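Local coordinates for mbSHANK1 protein (Monosiga brevicollis, PDB 6X23) that binds short peptide ligands, here a GIRK3 peptide, through its PDZ domain, and probably serves as a receptor adaptor, as its family does, at residues 12-17 with 93-98; 24-29 with 46-51. All coordinates share one frame; numbering follows the deposited sequence.

Followed from the N terminus, the chain first lays down strand 10-18, whose residues 12-17 wait for a partner from near the other end of the domain. It then turns through Phe24 and Gly25 into strand 26-29, runs through a long, partly unmodelled loop and returns as strand 44-48, so that contact 2 (24-29 with 46-51) closes a two-strand antiparallel unit. Contact 1 (12-17 with 93-98) closes much later, when strand 91-99 comes back beside the first strand; the two-strand unit is thus wholly contained in the larger loop and the two do not cross. The sheets they build meet in the core, where Phe94 CE2 lies 3.6 Å from Phe26 CZ.

Contact 1 of 2, residues 12-17 with 93-98; sequences KMDLII and AFRIAR
Lys12 and Arg95 lie slantwise across each other, the lysine chain passing over the guanidinium with CD 3.6 Å from Arg95 NH2. Its NZ sits above one face of that group, 3.7 Å from Arg95 NH2, and two positive charges are thereby held close. A water that accepts from Lys12 NZ and, weakly, from Arg95 NH2 is likely to ease the repulsion, as is Glu67, which forms a salt bridge with Arg95 NH1. Asp14 runs alongside Arg95, pointing the same way, its carboxylate plane turned 34° from the guanidinium. Asp14 OD1 approaches the aliphatic part, 3.9 Å from Arg95 CB, and remains well out of the guanidinium plane, so the attraction is one of charge alone. A second water donates to Asp14 OD2 and accepts weakly from Arg95 NE.

Between these side chains and the core runs the antiparallel pairing of the first and last long strands of the PDZ fold, which brings the two ends of the domain together. Met13 and Ile96 exchange two backbone hydrogen bonds, and so do Leu15 and Phe94, of which Leu15 N to Phe94 O is the shortest at 2.7 Å.

On the face of Leu15, Phe94 and Ile96, which are buried, the contacts are apolar. Ile17 meets Phe94 at about a right angle, its CD1 3.6 Å from Phe94 CD2, approaching the ring obliquely; Ile17 also packs on helix 53-57, and Phe94 reaches Leu65 and Leu68 of the neighbouring strand. Ile96 holds CG1 between its backbone N and carbonyl carbon (chi1 56°), which brings that atom to 4.1 Å from Leu15 CD1. Leu15 in turn rests on Leu59. Back on the face of Asp14, Ile16 CG1 comes within 4.3 Å of Ala93 CB.

Contact 2 of 2, residues 24-29 with 46-51; sequences FGFRLS and RNVDPD
Gly25 and Asp49 make the tight end of this contact: Asp49 N donates to Gly25 O at 2.7 Å, and a water gives that same oxygen a second bond. The Asp49 carboxylate lies against the glycine, with OD2 3.3 Å from Gly25 CA. Gly25 has a positive phi (99°), a backbone shape in which a CB would press on the carbonyl oxygen of Phe24. One step on, Phe26 and Val48 form a non-hydrogen-bonded pair, their side chains meeting where Val48 CG2 comes 3.4 Å from Phe26 CB. Farther along, Arg46 N donates to Arg27 O (3.1 Å), while the bond from Arg27 N to Asn47 O is weak.

On the other face the Asn47 amide lies obliquely across the extended Arg27 chain, its plane 47° from the guanidinium, though ND2 is modelled too close to Arg27 CD for the detail to be trusted. An alanine at Asn47 would take away the amide and would probably leave the middle of the Arg27 chain with less to lie against, freer to turn. Ser29 has OG anti to its backbone N (chi1 174°), where it accepts from Arg46 NE at 3.1 Å, close to the guanidinium plane, although Arg46 is poorly ordered.

The second shell is mainly apolar. Ala54 of helix 53-57 and Leu59 support both Phe26 and Val48, and a backbone hydrogen bond between Phe24 and Ala54 ties the turn to that helix.

Strand 26-29 also pairs directly with the bound peptide: Arg27, Leu28 and Ser29 join it in an antiparallel ladder, and Phe26 packs on one of its apolar side chains. Phe24, Gly25 and Phe26 end a GFGF sequence, this domain's form of the GLGF carboxylate-binding loop; loop and strand are typical of the PDZ peptide groove, whose other wall is helix 78-87.

Contact 1 of 2, residues 12-17 with 93-98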
# COMPACT_ATOMS: atom_id res chain seq x y z
N LYS A 12 -4.38 7.65 -10.57
CA LYS A 12 -3.24 7.55 -9.68
C LYS A 12 -3.25 8.69 -8.66
O LYS A 12 -3.73 9.79 -8.93
CB LYS A 12 -1.95 7.56 -10.49
CG LYS A 12 -1.89 6.47 -11.56
CD LYS A 12 -0.50 6.38 -12.13
CE LYS A 12 -0.53 6.04 -13.60
NZ LYS A 12 0.74 6.50 -14.27
N MET A 13 -2.73 8.41 -7.47
CA MET A 13 -2.63 9.46 -6.47
C MET A 13 -1.38 9.19 -5.66
O MET A 13 -0.97 8.03 -5.50
CB MET A 13 -3.87 9.50 -5.56
CG MET A 13 -5.12 10.12 -6.17
SD MET A 13 -4.84 11.85 -6.61
CE MET A 13 -5.47 12.78 -5.19
N ASP A 14 -0.75 10.26 -5.15
CA ASP A 14 0.41 10.13 -4.27
C ASP A 14 -0.07 10.25 -2.83
O ASP A 14 -0.99 10.99 -2.55
CB ASP A 14 1.43 11.21 -4.56
CG ASP A 14 1.98 11.12 -5.97
OD1 ASP A 14 2.91 10.33 -6.17
OD2 ASP A 14 1.47 11.80 -6.89
N LEU A 15 0.53 9.49 -1.92
CA LEU A 15 0.15 9.51 -0.51
C LEU A 15 1.41 9.50 0.33
O LEU A 15 2.41 8.88 -0.05
CB LEU A 15 -0.69 8.28 -0.14
CG LEU A 15 -2.17 8.13 -0.36
CD1 LEU A 15 -2.47 8.24 -1.80
CD2 LEU A 15 -2.54 6.74 0.15
N ILE A 16 1.36 10.17 1.49
CA ILE A 16 2.42 10.17 2.49
C ILE A 16 1.80 9.81 3.82
O ILE A 16 0.79 10.40 4.22
CB ILE A 16 3.17 11.51 2.59
CG1 ILE A 16 3.78 11.87 1.23
CG2 ILE A 16 4.31 11.39 3.57
CD1 ILE A 16 4.50 13.20 1.21
N ILE A 17 2.39 8.83 4.50
CA ILE A 17 1.83 8.22 5.70
C ILE A 17 2.91 8.18 6.77
O ILE A 17 4.01 7.64 6.53
CB ILE A 17 1.29 6.81 5.43
CG1 ILE A 17 0.61 6.74 4.06
CG2 ILE A 17 0.31 6.42 6.50
CD1 ILE A 17 -0.00 5.38 3.75
N ALA A 93 6.06 6.83 1.54
CA ALA A 93 5.30 7.43 0.46
C ALA A 93 4.90 6.35 -0.53
O ALA A 93 5.71 5.48 -0.88
CB ALA A 93 6.09 8.52 -0.26
N PHE A 94 3.64 6.41 -0.94
CA PHE A 94 3.03 5.50 -1.89
C PHE A 94 2.51 6.31 -3.06
O PHE A 94 1.98 7.41 -2.87
CB PHE A 94 1.85 4.73 -1.27
CG PHE A 94 2.25 3.75 -0.19
CD1 PHE A 94 3.36 2.95 -0.34
CD2 PHE A 94 1.52 3.66 0.99
CE1 PHE A 94 3.73 2.05 0.65
CE2 PHE A 94 1.91 2.78 1.99
CZ PHE A 94 3.02 1.97 1.81
N ARG A 95 2.66 5.77 -4.26
CA ARG A 95 1.81 6.10 -5.39
C ARG A 95 0.94 4.88 -5.69
O ARG A 95 1.46 3.77 -5.77
CB ARG A 95 2.63 6.49 -6.61
CG ARG A 95 1.81 6.91 -7.82
CD ARG A 95 2.73 7.36 -8.91
NE ARG A 95 1.98 8.04 -9.95
CZ ARG A 95 2.56 8.54 -11.04
NH1 ARG A 95 3.87 8.40 -11.21
NH2 ARG A 95 1.82 9.16 -11.96
N ILE A 96 -0.36 5.09 -5.84
CA ILE A 96 -1.30 3.99 -5.98
C ILE A 96 -2.26 4.26 -7.13
O ILE A 96 -2.41 5.39 -7.59
CB ILE A 96 -2.10 3.74 -4.69
CG1 ILE A 96 -2.81 5.04 -4.26
CG2 ILE A 96 -1.19 3.14 -3.64
CD1 ILE A 96 -4.31 5.11 -4.66
N ALA A 97 -2.95 3.20 -7.54
CA ALA A 97 -3.98 3.25 -8.56
C ALA A 97 -5.32 2.88 -7.93
O ALA A 97 -5.41 1.90 -7.19
CB ALA A 97 -3.65 2.31 -9.73
N ARG A 98 -6.35 3.68 -8.22
CA ARG A 98 -7.62 3.62 -7.53
C ARG A 98 -8.75 3.58 -8.54
O ARG A 98 -8.79 4.38 -9.48
CB ARG A 98 -7.78 4.83 -6.60
CG ARG A 98 -9.16 5.13 -6.14
CD ARG A 98 -9.10 6.21 -5.09
NE ARG A 98 -8.25 5.85 -3.95
CZ ARG A 98 -7.77 6.72 -3.06
NH1 ARG A 98 -8.03 8.02 -3.17
NH2 ARG A 98 -7.02 6.30 -2.05
O HOH W 1 1.75 9.09 -15.09
O HOH W 2 0.31 9.88 -8.81

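Contact 2 of 2, residues 24-29 with 46-51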
# COMPACT_ATOMS: atom_id res chain seq x y z
N PHE A 24 1.55 1.33 9.91
CA PHE A 24 0.83 2.23 9.01
C PHE A 24 -0.67 2.00 9.09
O PHE A 24 -1.45 2.95 8.90
CB PHE A 24 1.35 2.06 7.57
CG PHE A 24 2.80 2.50 7.42
CD1 PHE A 24 3.16 3.81 7.68
CD2 PHE A 24 3.78 1.60 7.10
CE1 PHE A 24 4.45 4.21 7.59
CE2 PHE A 24 5.09 2.00 7.01
CZ PHE A 24 5.42 3.31 7.26
N GLY A 25 -1.09 0.77 9.38
CA GLY A 25 -2.49 0.49 9.65
C GLY A 25 -3.29 -0.08 8.50
O GLY A 25 -4.47 0.25 8.32
N PHE A 26 -2.69 -0.99 7.76
CA PHE A 26 -3.42 -1.63 6.65
C PHE A 26 -2.79 -2.98 6.36
O PHE A 26 -1.69 -3.25 6.80
CB PHE A 26 -3.46 -0.74 5.41
CG PHE A 26 -2.15 -0.54 4.71
CD1 PHE A 26 -1.28 0.45 5.11
CD2 PHE A 26 -1.80 -1.30 3.62
CE1 PHE A 26 -0.09 0.65 4.44
CE2 PHE A 26 -0.61 -1.09 2.96
CZ PHE A 26 0.25 -0.12 3.36
N ARG A 27 -3.53 -3.83 5.64
CA ARG A 27 -3.04 -5.19 5.27
C ARG A 27 -2.79 -5.21 3.76
O ARG A 27 -3.75 -5.01 3.00
CB ARG A 27 -4.06 -6.25 5.68
CG ARG A 27 -4.28 -6.36 7.18
CD ARG A 27 -5.66 -6.89 7.53
NE ARG A 27 -5.99 -6.70 8.93
CZ ARG A 27 -5.16 -6.92 9.94
NH1 ARG A 27 -5.56 -6.72 11.19
NH2 ARG A 27 -3.93 -7.35 9.71
N LEU A 28 -1.54 -5.45 3.35
CA LEU A 28 -1.22 -5.47 1.95
C LEU A 28 -1.41 -6.89 1.44
O LEU A 28 -1.30 -7.86 2.19
CB LEU A 28 0.21 -4.99 1.75
CG LEU A 28 0.52 -4.61 0.33
CD1 LEU A 28 -0.27 -3.36 -0.05
CD2 LEU A 28 2.02 -4.43 0.25
N SER A 29 -1.72 -7.03 0.18
CA SER A 29 -2.12 -8.34 -0.30
C SER A 29 -1.81 -8.43 -1.78
O SER A 29 -2.08 -7.48 -2.52
CB SER A 29 -3.60 -8.58 -0.05
OG SER A 29 -4.02 -9.79 -0.64
N ARG A 46 -6.08 -4.38 1.01
CA ARG A 46 -7.24 -5.28 1.21
C ARG A 46 -8.21 -4.73 2.25
O ARG A 46 -9.39 -5.09 2.15
CB ARG A 46 -6.82 -6.69 1.65
CG ARG A 46 -7.82 -7.78 1.28
CD ARG A 46 -7.21 -9.17 1.21
NE ARG A 46 -7.10 -9.76 -0.12
CZ ARG A 46 -8.10 -10.34 -0.78
NH1 ARG A 46 -7.91 -10.86 -1.97
NH2 ARG A 46 -9.31 -10.40 -0.24
N ASN A 47 -7.70 -3.93 3.18
CA ASN A 47 -8.49 -3.26 4.24
C ASN A 47 -7.59 -2.26 4.96
O ASN A 47 -6.39 -2.38 4.83
CB ASN A 47 -9.17 -4.23 5.22
CG ASN A 47 -8.29 -4.62 6.38
OD1 ASN A 47 -8.16 -3.88 7.34
ND2 ASN A 47 -7.69 -5.80 6.30
N VAL A 48 -8.16 -1.27 5.65
CA VAL A 48 -7.32 -0.23 6.33
C VAL A 48 -7.93 0.11 7.69
O VAL A 48 -9.16 0.27 7.76
CB VAL A 48 -7.18 1.02 5.44
CG1 VAL A 48 -6.75 2.25 6.22
CG2 VAL A 48 -6.24 0.78 4.26
N ASP A 49 -7.09 0.23 8.73
CA ASP A 49 -7.59 0.57 10.06
C ASP A 49 -8.23 1.95 10.03
O ASP A 49 -7.51 2.94 9.85
CB ASP A 49 -6.46 0.56 11.08
CG ASP A 49 -5.84 -0.78 11.21
OD1 ASP A 49 -6.50 -1.75 10.79
OD2 ASP A 49 -4.70 -0.87 11.71
N PRO A 50 -9.54 2.07 10.23
CA PRO A 50 -10.15 3.41 10.16
C PRO A 50 -9.59 4.38 11.19
O PRO A 50 -9.64 5.59 10.95
CB PRO A 50 -11.64 3.12 10.39
CG PRO A 50 -11.81 1.67 10.01
CD PRO A 50 -10.55 1.03 10.50
N ASP A 51 -9.03 3.90 12.30
CA ASP A 51 -8.35 4.76 13.28
C ASP A 51 -6.83 4.79 13.11
O ASP A 51 -6.15 5.46 13.89
CB ASP A 51 -8.70 4.34 14.72
CG ASP A 51 -8.04 3.05 15.13
OD1 ASP A 51 -8.12 2.08 14.33
OD2 ASP A 51 -7.40 3.01 16.23
O HOH W 3 -5.11 2.98 9.03